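PDB 2Q7S: N-formylglutamate amidohydrolase from Ralstonia eutropha, which binds zinc and probably acts as a hydrolase of the N-formylglutamate amidohydrolase family. Local coordinates for residues 204-210 against 281-285; 214-220 against 274-278; 77-83 against 140-145; 174-178 against 190-194; 59-63 against 268-272. All coordinates share one frame; numbering follows the deposited sequence.

In the fold
From the N terminus, interaction 5 opens first, at 59-63, the end of helix 58-61 and the residues after it, and closes at 268-272 on helix 267-289. Interaction 3 is nested within this loop and ties the segment after strand 71-75 to helix 134-163. Interaction 4 is nested there too, joining the end of strand 166-174 to the start of strand 193-196. Interaction 1 then opens at 204-210 and interaction 2 at 214-220. Both close on helix 267-289, interaction 2 inside interaction 1, and both cross interaction 5. Interactions 1, 2 and 5 thus share one long helix. Interaction 4 touches 2 and 5, mainly through Phe193, while interaction 3 stands apart across the molecule.

Interaction 1: residues 204-210 against 281-285; sequences EPGLVDL and RIAEY
As modelled, the Glu204 carboxylate meets the Tyr285 ring at its edge, the two planes nearly coplanar at 8°, but the hydroxyl is too close to be placed surely. Beside them, Leu210 CD1 lies over one face of the Arg281 guanidinium, offset toward its rim. This is a nearly antiparallel helix pair on the central sheet of an alpha/beta fold. The axes of 205-210 and 281-285 approach to 10.9 Å at 160°. Glu204 is the N-cap of its helix. Its OE1 accepts a weak capping bond from Gly206 N, 3.3 Å away. Its OE2 accepts from Tyr285 OH at a very short, doubtful 2.4 Å. Trp167 NE1, of strand 166-174, also bonds OE2.

Tyr285 reaches the other helix because its CG is anti to the backbone N (chi1 178°). Leu207 CB rests 3.8 Å from Tyr285 CE2. Leu210 runs past the tyrosine in the opposite sense, and its CD2 comes as near as 3.3 Å to Tyr285 CB. The other branch of Leu210 packs on the arginine stem, with CD1 3.7 Å from Arg281 CG. On the side facing the sheet, Leu207 and Ile282 cross at about a right angle, with Leu207 CD1 4.1 Å from Ile282 CG2.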
# COMPACT_ATOMS: atom_id res chain seq x y z
N GLU A 204 10.34 2.24 14.61
CA GLU A 204 11.09 1.82 15.75
C GLU A 204 11.26 0.30 15.68
O GLU A 204 10.35 -0.44 15.26
CB GLU A 204 10.41 2.30 17.03
CG GLU A 204 8.98 1.87 17.16
CD GLU A 204 8.79 0.64 17.95
OE1 GLU A 204 9.72 0.24 18.66
OE2 GLU A 204 7.69 0.06 17.87
N PRO A 205 12.45 -0.18 16.02
CA PRO A 205 12.80 -1.55 15.71
C PRO A 205 11.95 -2.63 16.37
O PRO A 205 11.86 -3.73 15.83
CB PRO A 205 14.27 -1.66 16.18
CG PRO A 205 14.43 -0.56 17.15
CD PRO A 205 13.57 0.55 16.64
N GLY A 206 11.42 -2.38 17.55
CA GLY A 206 10.69 -3.41 18.31
C GLY A 206 9.47 -3.91 17.53
O GLY A 206 9.13 -5.09 17.59
N LEU A 207 8.82 -3.03 16.78
CA LEU A 207 7.65 -3.44 16.00
C LEU A 207 8.02 -4.28 14.78
O LEU A 207 7.32 -5.25 14.47
CB LEU A 207 6.77 -2.28 15.59
CG LEU A 207 5.51 -2.67 14.78
CD1 LEU A 207 4.60 -3.64 15.54
CD2 LEU A 207 4.73 -1.45 14.36
N VAL A 208 9.09 -3.90 14.08
CA VAL A 208 9.58 -4.69 12.95
C VAL A 208 10.01 -6.10 13.48
O VAL A 208 9.75 -7.11 12.83
CB VAL A 208 10.74 -3.97 12.18
CG1 VAL A 208 10.98 -4.61 10.83
CG2 VAL A 208 10.43 -2.49 12.01
N ASP A 209 10.64 -6.14 14.66
CA ASP A 209 11.09 -7.39 15.27
C ASP A 209 9.87 -8.26 15.58
O ASP A 209 9.87 -9.46 15.30
CB ASP A 209 11.84 -7.16 16.60
CG ASP A 209 13.28 -6.63 16.43
OD1 ASP A 209 13.82 -6.55 15.30
OD2 ASP A 209 13.88 -6.30 17.47
N LEU A 210 8.86 -7.63 16.18
CA LEU A 210 7.57 -8.29 16.51
C LEU A 210 6.95 -8.91 15.27
O LEU A 210 6.69 -10.10 15.25
CB LEU A 210 6.58 -7.31 17.17
CG LEU A 210 5.24 -7.82 17.75
CD1 LEU A 210 5.36 -9.19 18.44
CD2 LEU A 210 4.74 -6.82 18.74
N ARG A 281 -1.81 -9.01 18.14
CA ARG A 281 -0.51 -8.83 18.79
C ARG A 281 0.09 -7.42 18.61
O ARG A 281 0.68 -6.87 19.53
CB ARG A 281 0.44 -9.89 18.26
CG ARG A 281 1.75 -9.92 19.00
CD ARG A 281 1.61 -10.38 20.46
NE ARG A 281 2.89 -10.15 21.11
CZ ARG A 281 3.30 -8.99 21.60
NH1 ARG A 281 2.53 -7.90 21.57
NH2 ARG A 281 4.52 -8.93 22.13
N ILE A 282 -0.05 -6.85 17.42
CA ILE A 282 0.42 -5.51 17.16
C ILE A 282 -0.38 -4.50 17.98
O ILE A 282 0.21 -3.56 18.46
CB ILE A 282 0.28 -5.13 15.65
CG1 ILE A 282 1.19 -6.01 14.76
CG2 ILE A 282 0.54 -3.63 15.37
CD1 ILE A 282 1.00 -5.71 13.23
N ALA A 283 -1.69 -4.70 18.16
CA ALA A 283 -2.54 -3.78 18.94
C ALA A 283 -2.04 -3.73 20.36
O ALA A 283 -1.93 -2.67 20.94
CB ALA A 283 -4.05 -4.18 18.90
N GLU A 284 -1.71 -4.89 20.90
CA GLU A 284 -1.14 -5.01 22.25
C GLU A 284 0.22 -4.28 22.40
O GLU A 284 0.50 -3.59 23.41
CB GLU A 284 -0.96 -6.49 22.57
CG GLU A 284 -2.24 -7.24 22.79
CD GLU A 284 -2.00 -8.72 23.16
OE1 GLU A 284 -1.23 -9.37 22.43
OE2 GLU A 284 -2.56 -9.21 24.16
N TYR A 285 1.06 -4.45 21.40
CA TYR A 285 2.34 -3.76 21.35
C TYR A 285 2.16 -2.23 21.31
O TYR A 285 2.76 -1.52 22.09
CB TYR A 285 3.15 -4.26 20.16
CG TYR A 285 4.47 -3.58 20.02
CD1 TYR A 285 5.60 -4.06 20.65
CD2 TYR A 285 4.57 -2.40 19.29
CE1 TYR A 285 6.80 -3.39 20.54
CE2 TYR A 285 5.73 -1.74 19.18
CZ TYR A 285 6.84 -2.23 19.78
OH TYR A 285 7.98 -1.52 19.65

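Interaction 2: residues 214-220 against 274-278; sequences ELREKGY and DLTLL
Tyr220 and Asp274 both set CG anti to the carbonyl carbon and beside the backbone N (chi1 -62° and -69°). This brings the phenol and the carboxylate together. Tyr220 OH donates to Asp274 OD2 over a very short 2.5 Å. OD2 lies at the ring edge, near the ring plane, and the carboxylate plane is turned 80° from the ring.

The tyrosine is placed by a Schellman motif that ends helix 205-217. Gly219 has positive phi. The motif's two bonds run from Tyr220 N to Leu215 O at 3.1 Å and from Gly219 N to Arg216 O at 3.2 Å. Beyond the turn the chain enters strand 222-224. The Tyr220 ring also makes an edge-to-face pair with Phe193 of strand 193-196.

Lys218 runs past Asp274 in the opposite direction, its CE 3.6 Å from Asp274 O. Its NZ turns back to a weak salt bridge with Glu214 OE1, at 3.4 Å. Farther along, Leu278 forks against helix 205-217: CD1 is 3.7 Å from Glu214 CB and CD2 is 4.1 Å from Leu215 CD2. The short phenol bond is consistent with a charged carboxylate as acceptor. Lys218 NZ, 6.0 Å from Asp274 OD1, may add a modest favourable field.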
# COMPACT_ATOMS: atom_id res chain seq x y z
N GLU A 214 6.65 -12.99 14.74
CA GLU A 214 5.30 -13.59 14.72
C GLU A 214 5.03 -14.32 13.39
O GLU A 214 4.56 -15.43 13.39
CB GLU A 214 4.23 -12.53 15.01
CG GLU A 214 4.29 -12.01 16.46
CD GLU A 214 3.81 -13.05 17.47
OE1 GLU A 214 2.85 -13.78 17.13
OE2 GLU A 214 4.40 -13.16 18.58
N LEU A 215 5.38 -13.70 12.25
CA LEU A 215 5.18 -14.33 10.95
C LEU A 215 6.05 -15.54 10.70
O LEU A 215 5.55 -16.54 10.20
CB LEU A 215 5.38 -13.30 9.80
CG LEU A 215 4.25 -12.28 9.73
CD1 LEU A 215 4.51 -11.31 8.68
CD2 LEU A 215 2.87 -12.91 9.52
N ARG A 216 7.35 -15.47 11.04
CA ARG A 216 8.22 -16.66 10.99
C ARG A 216 7.76 -17.78 11.92
O ARG A 216 7.88 -18.94 11.59
CB ARG A 216 9.68 -16.30 11.31
CG ARG A 216 10.31 -15.49 10.23
CD ARG A 216 11.67 -14.98 10.67
NE ARG A 216 12.35 -14.37 9.54
CZ ARG A 216 13.52 -13.73 9.63
NH1 ARG A 216 14.12 -13.53 10.80
NH2 ARG A 216 14.06 -13.21 8.54
N GLU A 217 7.19 -17.45 13.06
CA GLU A 217 6.66 -18.51 13.94
C GLU A 217 5.47 -19.25 13.33
O GLU A 217 5.26 -20.40 13.65
CB GLU A 217 6.36 -17.94 15.34
CG GLU A 217 7.67 -17.61 16.07
CD GLU A 217 7.51 -17.11 17.51
OE1 GLU A 217 6.36 -17.06 18.01
OE2 GLU A 217 8.56 -16.78 18.13
N LYS A 218 4.73 -18.61 12.43
CA LYS A 218 3.54 -19.19 11.78
C LYS A 218 3.93 -19.91 10.48
O LYS A 218 3.08 -20.48 9.79
CB LYS A 218 2.50 -18.10 11.50
CG LYS A 218 1.85 -17.48 12.77
CD LYS A 218 1.28 -16.08 12.50
CE LYS A 218 0.37 -15.49 13.61
NZ LYS A 218 0.96 -15.61 14.99
N GLY A 219 5.21 -19.85 10.14
CA GLY A 219 5.75 -20.61 9.04
C GLY A 219 6.07 -19.81 7.79
O GLY A 219 6.44 -20.39 6.79
N TYR A 220 5.89 -18.50 7.84
CA TYR A 220 6.11 -17.64 6.66
C TYR A 220 7.58 -17.23 6.62
O TYR A 220 8.24 -17.14 7.64
CB TYR A 220 5.20 -16.40 6.73
CG TYR A 220 3.72 -16.73 6.73
CD1 TYR A 220 3.07 -17.07 5.55
CD2 TYR A 220 3.00 -16.77 7.91
CE1 TYR A 220 1.72 -17.36 5.55
CE2 TYR A 220 1.65 -17.09 7.94
CZ TYR A 220 1.01 -17.40 6.75
OH TYR A 220 -0.33 -17.73 6.71
N ASP A 274 -4.21 -15.84 10.18
CA ASP A 274 -2.87 -15.47 10.66
C ASP A 274 -2.66 -13.96 10.83
O ASP A 274 -2.07 -13.52 11.82
CB ASP A 274 -1.79 -16.06 9.76
CG ASP A 274 -1.71 -17.56 9.87
OD1 ASP A 274 -2.38 -18.16 10.74
OD2 ASP A 274 -0.97 -18.14 9.06
N LEU A 275 -3.15 -13.17 9.89
CA LEU A 275 -3.05 -11.71 10.00
C LEU A 275 -3.94 -11.10 11.06
O LEU A 275 -3.61 -10.09 11.62
CB LEU A 275 -3.30 -11.02 8.65
CG LEU A 275 -2.29 -11.24 7.55
CD1 LEU A 275 -2.75 -10.63 6.20
CD2 LEU A 275 -0.93 -10.69 8.01
N THR A 276 -5.12 -11.70 11.33
CA THR A 276 -5.93 -11.31 12.46
C THR A 276 -5.20 -11.50 13.78
O THR A 276 -5.20 -10.63 14.64
CB THR A 276 -7.26 -12.06 12.47
OG1 THR A 276 -8.04 -11.61 11.36
CG2 THR A 276 -7.99 -11.78 13.70
N LEU A 277 -4.63 -12.68 13.96
CA LEU A 277 -3.82 -12.97 15.14
C LEU A 277 -2.58 -12.08 15.21
O LEU A 277 -2.21 -11.64 16.31
CB LEU A 277 -3.43 -14.46 15.19
CG LEU A 277 -4.39 -15.53 15.74
CD1 LEU A 277 -4.38 -15.64 17.25
CD2 LEU A 277 -5.80 -15.36 15.25
N LEU A 278 -1.95 -11.78 14.09
CA LEU A 278 -0.77 -10.89 14.09
C LEU A 278 -1.23 -9.47 14.51
O LEU A 278 -0.57 -8.80 15.29
CB LEU A 278 -0.11 -10.82 12.70
CG LEU A 278 0.90 -9.68 12.54
CD1 LEU A 278 2.13 -9.96 13.40
CD2 LEU A 278 1.25 -9.42 11.04

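Interaction 3: residues 77-83 against 140-145; sequences FPRVYID and RINRYY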
# COMPACT_ATOMS: atom_id res chain seq x y z
N PHE A 77 -10.55 3.10 -6.12
CA PHE A 77 -10.08 3.29 -7.48
C PHE A 77 -8.83 2.46 -7.69
O PHE A 77 -8.11 2.17 -6.72
CB PHE A 77 -9.78 4.74 -7.77
CG PHE A 77 -8.86 5.38 -6.79
CD1 PHE A 77 -9.38 5.94 -5.61
CD2 PHE A 77 -7.49 5.42 -7.02
CE1 PHE A 77 -8.59 6.46 -4.68
CE2 PHE A 77 -6.68 6.00 -6.07
CZ PHE A 77 -7.21 6.53 -4.92
N PRO A 78 -8.51 2.14 -8.96
CA PRO A 78 -7.35 1.31 -9.21
C PRO A 78 -6.06 2.12 -9.19
O PRO A 78 -6.01 3.26 -9.69
CB PRO A 78 -7.63 0.69 -10.59
CG PRO A 78 -8.96 1.32 -11.07
CD PRO A 78 -9.17 2.52 -10.23
N ARG A 79 -5.01 1.51 -8.64
CA ARG A 79 -3.71 2.16 -8.60
C ARG A 79 -3.11 2.43 -9.97
O ARG A 79 -2.26 3.32 -10.08
CB ARG A 79 -2.73 1.38 -7.73
CG ARG A 79 -2.28 0.09 -8.26
CD ARG A 79 -1.03 0.19 -9.07
NE ARG A 79 0.20 0.44 -8.34
CZ ARG A 79 1.07 -0.47 -7.90
NH1 ARG A 79 0.85 -1.76 -8.04
NH2 ARG A 79 2.17 -0.07 -7.29
N VAL A 80 -3.51 1.62 -10.99
CA VAL A 80 -3.11 1.82 -12.38
C VAL A 80 -3.79 3.04 -13.01
O VAL A 80 -3.40 3.49 -14.09
CB VAL A 80 -3.40 0.57 -13.24
CG1 VAL A 80 -3.06 0.85 -14.70
CG2 VAL A 80 -2.61 -0.63 -12.72
N TYR A 81 -4.83 3.55 -12.35
CA TYR A 81 -5.49 4.80 -12.73
C TYR A 81 -4.81 6.01 -12.11
O TYR A 81 -4.41 6.97 -12.79
CB TYR A 81 -6.94 4.74 -12.33
CG TYR A 81 -7.80 5.93 -12.71
CD1 TYR A 81 -8.20 6.13 -14.03
CD2 TYR A 81 -8.25 6.83 -11.74
CE1 TYR A 81 -9.04 7.19 -14.38
CE2 TYR A 81 -9.04 7.92 -12.09
CZ TYR A 81 -9.46 8.08 -13.40
OH TYR A 81 -10.28 9.13 -13.74
N ILE A 82 -4.68 5.97 -10.78
CA ILE A 82 -3.75 6.83 -10.10
C ILE A 82 -3.30 6.13 -8.85
O ILE A 82 -4.08 5.45 -8.19
CB ILE A 82 -4.34 8.22 -9.84
CG1 ILE A 82 -3.27 9.15 -9.26
CG2 ILE A 82 -5.64 8.17 -9.02
CD1 ILE A 82 -3.71 10.69 -9.26
N ASP A 83 -2.02 6.25 -8.55
CA ASP A 83 -1.39 5.45 -7.49
C ASP A 83 -1.19 6.32 -6.26
O ASP A 83 -0.26 7.12 -6.26
CB ASP A 83 -0.04 4.95 -7.95
CG ASP A 83 0.60 4.02 -6.99
OD1 ASP A 83 0.22 4.01 -5.80
OD2 ASP A 83 1.47 3.25 -7.44
N ARG A 140 -7.83 13.48 -12.02
CA ARG A 140 -7.53 12.27 -11.24
C ARG A 140 -7.03 12.62 -9.86
O ARG A 140 -7.50 12.05 -8.85
CB ARG A 140 -6.48 11.32 -11.92
CG ARG A 140 -6.97 10.82 -13.25
CD ARG A 140 -6.10 9.75 -13.80
NE ARG A 140 -6.45 9.45 -15.20
CZ ARG A 140 -5.91 8.45 -15.87
NH1 ARG A 140 -5.01 7.67 -15.28
NH2 ARG A 140 -6.23 8.24 -17.14
N ILE A 141 -6.05 13.51 -9.81
CA ILE A 141 -5.46 13.90 -8.53
C ILE A 141 -6.51 14.46 -7.59
O ILE A 141 -6.58 14.03 -6.47
CB ILE A 141 -4.28 14.89 -8.68
CG1 ILE A 141 -3.07 14.21 -9.33
CG2 ILE A 141 -3.87 15.44 -7.27
CD1 ILE A 141 -1.98 15.15 -9.88
N ASN A 142 -7.36 15.40 -8.06
CA ASN A 142 -8.36 16.03 -7.20
C ASN A 142 -9.46 15.08 -6.70
O ASN A 142 -9.85 15.14 -5.54
CB ASN A 142 -9.00 17.23 -7.92
CG ASN A 142 -8.02 18.33 -8.17
OD1 ASN A 142 -7.00 18.40 -7.49
ND2 ASN A 142 -8.31 19.18 -9.16
N ARG A 143 -9.97 14.24 -7.60
CA ARG A 143 -11.10 13.40 -7.30
C ARG A 143 -10.75 12.14 -6.52
O ARG A 143 -11.59 11.68 -5.77
CB ARG A 143 -11.81 12.99 -8.59
CG ARG A 143 -12.29 14.13 -9.42
CD ARG A 143 -12.59 13.64 -10.88
NE ARG A 143 -13.16 14.69 -11.71
CZ ARG A 143 -13.48 14.54 -12.99
NH1 ARG A 143 -13.27 13.39 -13.62
NH2 ARG A 143 -14.00 15.57 -13.66
N TYR A 144 -9.56 11.57 -6.72
CA TYR A 144 -9.22 10.29 -6.15
C TYR A 144 -8.04 10.38 -5.16
O TYR A 144 -8.14 9.94 -4.02
CB TYR A 144 -9.00 9.23 -7.24
CG TYR A 144 -10.15 9.05 -8.17
CD1 TYR A 144 -11.15 8.14 -7.91
CD2 TYR A 144 -10.26 9.82 -9.33
CE1 TYR A 144 -12.20 7.99 -8.77
CE2 TYR A 144 -11.32 9.67 -10.18
CZ TYR A 144 -12.27 8.77 -9.91
OH TYR A 144 -13.29 8.64 -10.77
N TYR A 145 -6.94 10.94 -5.58
CA TYR A 145 -5.74 10.98 -4.73
C TYR A 145 -5.88 11.86 -3.50
O TYR A 145 -5.58 11.43 -2.38
CB TYR A 145 -4.57 11.47 -5.58
CG TYR A 145 -3.22 11.46 -4.89
CD1 TYR A 145 -2.83 12.48 -4.03
CD2 TYR A 145 -2.31 10.47 -5.16
CE1 TYR A 145 -1.56 12.48 -3.44
CE2 TYR A 145 -1.05 10.48 -4.59
CZ TYR A 145 -0.71 11.44 -3.72
OH TYR A 145 0.59 11.39 -3.19
O HOH W 1 -2.79 5.20 -15.91
O HOH W 2 -10.69 11.89 -13.13
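This is a buried aromatic contact between the loop after strand 71-75 and the long helix 134-163. Tyr81, Tyr144 and Phe77 form an aromatic cluster. The edge of Tyr81 points at the face of Tyr144, with planes at 84°. The edge of Tyr144 is turned toward the face of Phe77, offset, at 64°. Tyr144 CB sits over the centre of the Phe77 ring, a CH-pi contact of 3.7 Å to the centroid. The Arg140 guanidinium stacks on Tyr81, planes 9° apart, as an off-centre cation-pi pair. Arg140 NH1 also donates to Tyr81 O at 2.7 Å, on a lone pair in the carbonyl plane. The helix has a wider pi-type turn at 141-145. Ile82 wedges against it, CD1 3.6 Å from Ile141 CG1 and 3.9 Å from Tyr145 CB. Tyr81 OH is held by Asp40 and by a water at 2.9 Å. Next in the loop, Asp83 OD1 hydrogen-bonds NE2 of His32, a zinc ligand, while Arg79 NE bridges to Asp83 OD2 at 3.2 Å.

Interaction 4: residues 174-178 against 190-194; sequences MPNNA and LADFV
Met174, present as selenomethionine, and Leu190 reach toward each other tip to tip. Met174 SE is 3.9 Å from Leu190 CD1. Its methyl, CE, is 3.6 Å from Val194 CG2, and those two side chains cross at about a right angle. CE also lies 3.2 Å from Ala191 O, a buried carbonyl oxygen with no hydrogen-bond partner in the model. Met174 has CG between the backbone N and the carbonyl carbon (chi1 48°), and the extended chain carries SE and CE to Leu190, Ala191 and Val194.

The other branch of Leu190 meets the opposing turn. Its CD2 is 3.4 Å from Pro175 O and 3.7 Å from Asn176 O, and 4.0 Å from Ala178 CB. These belong to a type I beta turn, Pro175 to Ala178, closed by Ala178 N to Pro175 O at 3.1 Å. The turn leads from strand 166-174 into helix 178-181.

In the mixed sheet, strand 244-252 runs between strands 166-174 and 193-196. Met174 bonds through its backbone to Ile251 and Arg253. Arg252 bonds both Asn176 OD1 and Asp192 OD1, and so links the two segments from that strand. Two residues before Met174 is His172, a zinc ligand, with its side chain about 6 Å from that of Met174 at the nearest atoms.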
# COMPACT_ATOMS: atom_id res chain seq x y z
N MSE A 174 2.39 -8.55 -3.66
CA MSE A 174 3.34 -8.53 -4.73
C MSE A 174 3.27 -9.84 -5.53
O MSE A 174 2.96 -10.93 -4.96
CB MSE A 174 4.74 -8.29 -4.14
CG MSE A 174 5.06 -9.15 -2.97
SE MSE A 174 6.90 -8.96 -2.33
CE MSE A 174 6.68 -10.53 -1.24
N PRO A 175 3.58 -9.78 -6.83
CA PRO A 175 3.62 -10.97 -7.66
C PRO A 175 4.84 -11.82 -7.39
O PRO A 175 5.84 -11.36 -6.82
CB PRO A 175 3.65 -10.39 -9.08
CG PRO A 175 4.31 -9.10 -8.91
CD PRO A 175 3.89 -8.56 -7.60
N ASN A 176 4.76 -13.08 -7.80
CA ASN A 176 5.81 -14.01 -7.52
C ASN A 176 7.10 -13.61 -8.24
O ASN A 176 8.21 -13.85 -7.77
CB ASN A 176 5.35 -15.41 -7.92
CG ASN A 176 5.63 -16.44 -6.85
OD1 ASN A 176 5.74 -16.12 -5.67
ND2 ASN A 176 5.76 -17.68 -7.26
N ASN A 177 6.95 -12.95 -9.38
CA ASN A 177 8.08 -12.48 -10.14
C ASN A 177 8.41 -11.02 -9.87
O ASN A 177 8.91 -10.34 -10.76
CB ASN A 177 7.87 -12.77 -11.63
CG ASN A 177 6.74 -11.98 -12.24
OD1 ASN A 177 6.02 -11.26 -11.56
ND2 ASN A 177 6.58 -12.10 -13.55
N ALA A 178 8.18 -10.53 -8.66
CA ALA A 178 8.52 -9.14 -8.32
C ALA A 178 9.99 -8.77 -8.62
O ALA A 178 10.25 -7.63 -8.99
CB ALA A 178 8.20 -8.85 -6.91
N LEU A 190 12.21 -14.68 -3.36
CA LEU A 190 11.30 -13.71 -2.81
C LEU A 190 10.60 -14.28 -1.58
O LEU A 190 10.14 -15.42 -1.61
CB LEU A 190 10.25 -13.39 -3.87
CG LEU A 190 9.35 -12.25 -3.51
CD1 LEU A 190 10.14 -10.91 -3.38
CD2 LEU A 190 8.26 -12.09 -4.56
N ALA A 191 10.55 -13.48 -0.49
CA ALA A 191 9.97 -13.94 0.77
C ALA A 191 8.44 -13.89 0.65
O ALA A 191 7.86 -13.30 -0.29
CB ALA A 191 10.46 -13.10 1.92
N ASP A 192 7.78 -14.51 1.62
CA ASP A 192 6.36 -14.48 1.68
C ASP A 192 5.88 -13.09 2.10
O ASP A 192 4.83 -12.64 1.65
CB ASP A 192 5.84 -15.53 2.65
CG ASP A 192 6.11 -16.93 2.20
OD1 ASP A 192 6.05 -17.17 1.00
OD2 ASP A 192 6.33 -17.80 3.06
N PHE A 193 6.63 -12.46 3.02
CA PHE A 193 6.41 -11.09 3.53
C PHE A 193 7.68 -10.33 3.33
O PHE A 193 8.76 -10.84 3.66
CB PHE A 193 6.11 -11.09 5.01
CG PHE A 193 4.71 -11.50 5.34
CD1 PHE A 193 4.36 -12.83 5.37
CD2 PHE A 193 3.73 -10.54 5.56
CE1 PHE A 193 3.04 -13.22 5.61
CE2 PHE A 193 2.40 -10.94 5.86
CZ PHE A 193 2.08 -12.26 5.87
N VAL A 194 7.59 -9.12 2.79
CA VAL A 194 8.68 -8.16 2.75
C VAL A 194 8.25 -6.96 3.58
O VAL A 194 7.12 -6.44 3.42
CB VAL A 194 9.09 -7.73 1.29
CG1 VAL A 194 10.25 -6.71 1.30
CG2 VAL A 194 9.47 -8.96 0.46

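Interaction 5: residues 59-63 against 268-272; sequences DALWE and FATLQ
Gln272 extends across the end of helix 58-61, its chain straight and CG anti to the backbone N (chi1 -172°). The amide reaches Ala60 O, with NE2 to O at 2.7 Å and an N-H...O angle of 163°. The donor stands 50° above the carbonyl plane, so no lone pair is met directly. Glu63 N comes to the same oxygen from the opposite face, at 3.2 Å. Two bonds therefore grip this carbonyl in the last helical turn. The Glu63 side chain crosses Gln272 at about a right angle, and its carboxylate stacks on the amide, with Glu63 CD 3.8 Å from Gln272 NE2.

Apolar groups make the rest of the contact. Ala60 CB comes to the edge of the Phe268 ring, 4.0 Å from CZ. Leu61 lies aslant to the same ring, its CD2 3.5 Å from Phe268 CE1. The same branch reaches Leu271, with 3.8 Å between the CD2 atoms.

The contact seats the short helix 58-61, just after the zinc ligand Asp55, against the start of helix 267-289. Leu61 also touches Leu275 one turn on in that helix. Toward the sheet, Leu61 and Leu271 both touch Ile251 of strand 244-252, and Trp62 packs between the same strand and Leu278.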
# COMPACT_ATOMS: atom_id res chain seq x y z
N ASP A 59 -7.03 -5.35 1.40
CA ASP A 59 -7.88 -4.76 2.43
C ASP A 59 -8.71 -5.78 3.23
O ASP A 59 -8.84 -5.62 4.44
CB ASP A 59 -8.72 -3.64 1.86
CG ASP A 59 -9.76 -4.11 0.91
OD1 ASP A 59 -9.47 -4.95 0.02
OD2 ASP A 59 -10.89 -3.61 1.07
N ALA A 60 -9.22 -6.82 2.57
CA ALA A 60 -10.00 -7.89 3.25
C ALA A 60 -9.08 -8.79 4.08
O ALA A 60 -9.48 -9.30 5.12
CB ALA A 60 -10.81 -8.73 2.23
N LEU A 61 -7.82 -8.96 3.62
CA LEU A 61 -6.81 -9.76 4.37
C LEU A 61 -6.57 -9.14 5.73
O LEU A 61 -6.45 -9.85 6.72
CB LEU A 61 -5.48 -9.86 3.65
CG LEU A 61 -5.32 -10.84 2.46
CD1 LEU A 61 -3.94 -10.63 1.85
CD2 LEU A 61 -5.54 -12.28 2.91
N TRP A 62 -6.56 -7.81 5.77
CA TRP A 62 -6.35 -7.10 7.02
C TRP A 62 -7.61 -6.58 7.69
O TRP A 62 -7.55 -5.60 8.45
CB TRP A 62 -5.36 -5.98 6.80
CG TRP A 62 -3.96 -6.41 6.40
CD1 TRP A 62 -3.50 -6.60 5.12
CD2 TRP A 62 -2.81 -6.60 7.26
NE1 TRP A 62 -2.16 -6.92 5.13
CE2 TRP A 62 -1.71 -6.90 6.43
CE3 TRP A 62 -2.61 -6.54 8.64
CZ2 TRP A 62 -0.43 -7.16 6.93
CZ3 TRP A 62 -1.32 -6.82 9.16
CH2 TRP A 62 -0.26 -7.11 8.30
N GLU A 63 -8.75 -7.22 7.43
CA GLU A 63 -10.02 -6.80 8.07
C GLU A 63 -10.00 -6.62 9.60
O GLU A 63 -10.71 -5.79 10.08
CB GLU A 63 -11.16 -7.78 7.71
CG GLU A 63 -10.92 -9.16 8.20
CD GLU A 63 -12.18 -9.94 8.45
OE1 GLU A 63 -13.22 -9.64 7.81
OE2 GLU A 63 -12.12 -10.88 9.28
N PHE A 268 -6.22 -18.04 1.18
CA PHE A 268 -6.82 -16.79 1.65
C PHE A 268 -7.24 -16.86 3.14
O PHE A 268 -6.83 -16.04 3.95
CB PHE A 268 -8.04 -16.33 0.80
CG PHE A 268 -8.57 -14.99 1.22
CD1 PHE A 268 -8.05 -13.82 0.68
CD2 PHE A 268 -9.54 -14.89 2.22
CE1 PHE A 268 -8.51 -12.56 1.13
CE2 PHE A 268 -9.98 -13.64 2.65
CZ PHE A 268 -9.48 -12.47 2.08
N ALA A 269 -8.10 -17.83 3.46
CA ALA A 269 -8.69 -17.99 4.79
C ALA A 269 -7.65 -18.11 5.89
O ALA A 269 -7.73 -17.42 6.91
CB ALA A 269 -9.60 -19.22 4.83
N THR A 270 -6.70 -19.00 5.68
CA THR A 270 -5.60 -19.23 6.63
C THR A 270 -4.70 -18.02 6.75
O THR A 270 -4.28 -17.66 7.87
CB THR A 270 -4.79 -20.55 6.29
OG1 THR A 270 -4.23 -20.46 4.98
CG2 THR A 270 -5.70 -21.72 6.31
N LEU A 271 -4.44 -17.29 5.65
CA LEU A 271 -3.63 -16.09 5.76
C LEU A 271 -4.33 -14.97 6.52
O LEU A 271 -3.73 -14.31 7.41
CB LEU A 271 -3.19 -15.58 4.39
CG LEU A 271 -2.26 -14.39 4.42
CD1 LEU A 271 -0.93 -14.76 5.08
CD2 LEU A 271 -2.10 -13.85 3.00
N GLN A 272 -5.62 -14.77 6.21
CA GLN A 272 -6.44 -13.77 6.89
C GLN A 272 -6.48 -14.07 8.39
O GLN A 272 -6.37 -13.18 9.21
CB GLN A 272 -7.87 -13.82 6.34
CG GLN A 272 -8.80 -12.70 6.82
CD GLN A 272 -10.20 -12.81 6.22
OE1 GLN A 272 -10.86 -13.83 6.34
NE2 GLN A 272 -10.63 -11.75 5.54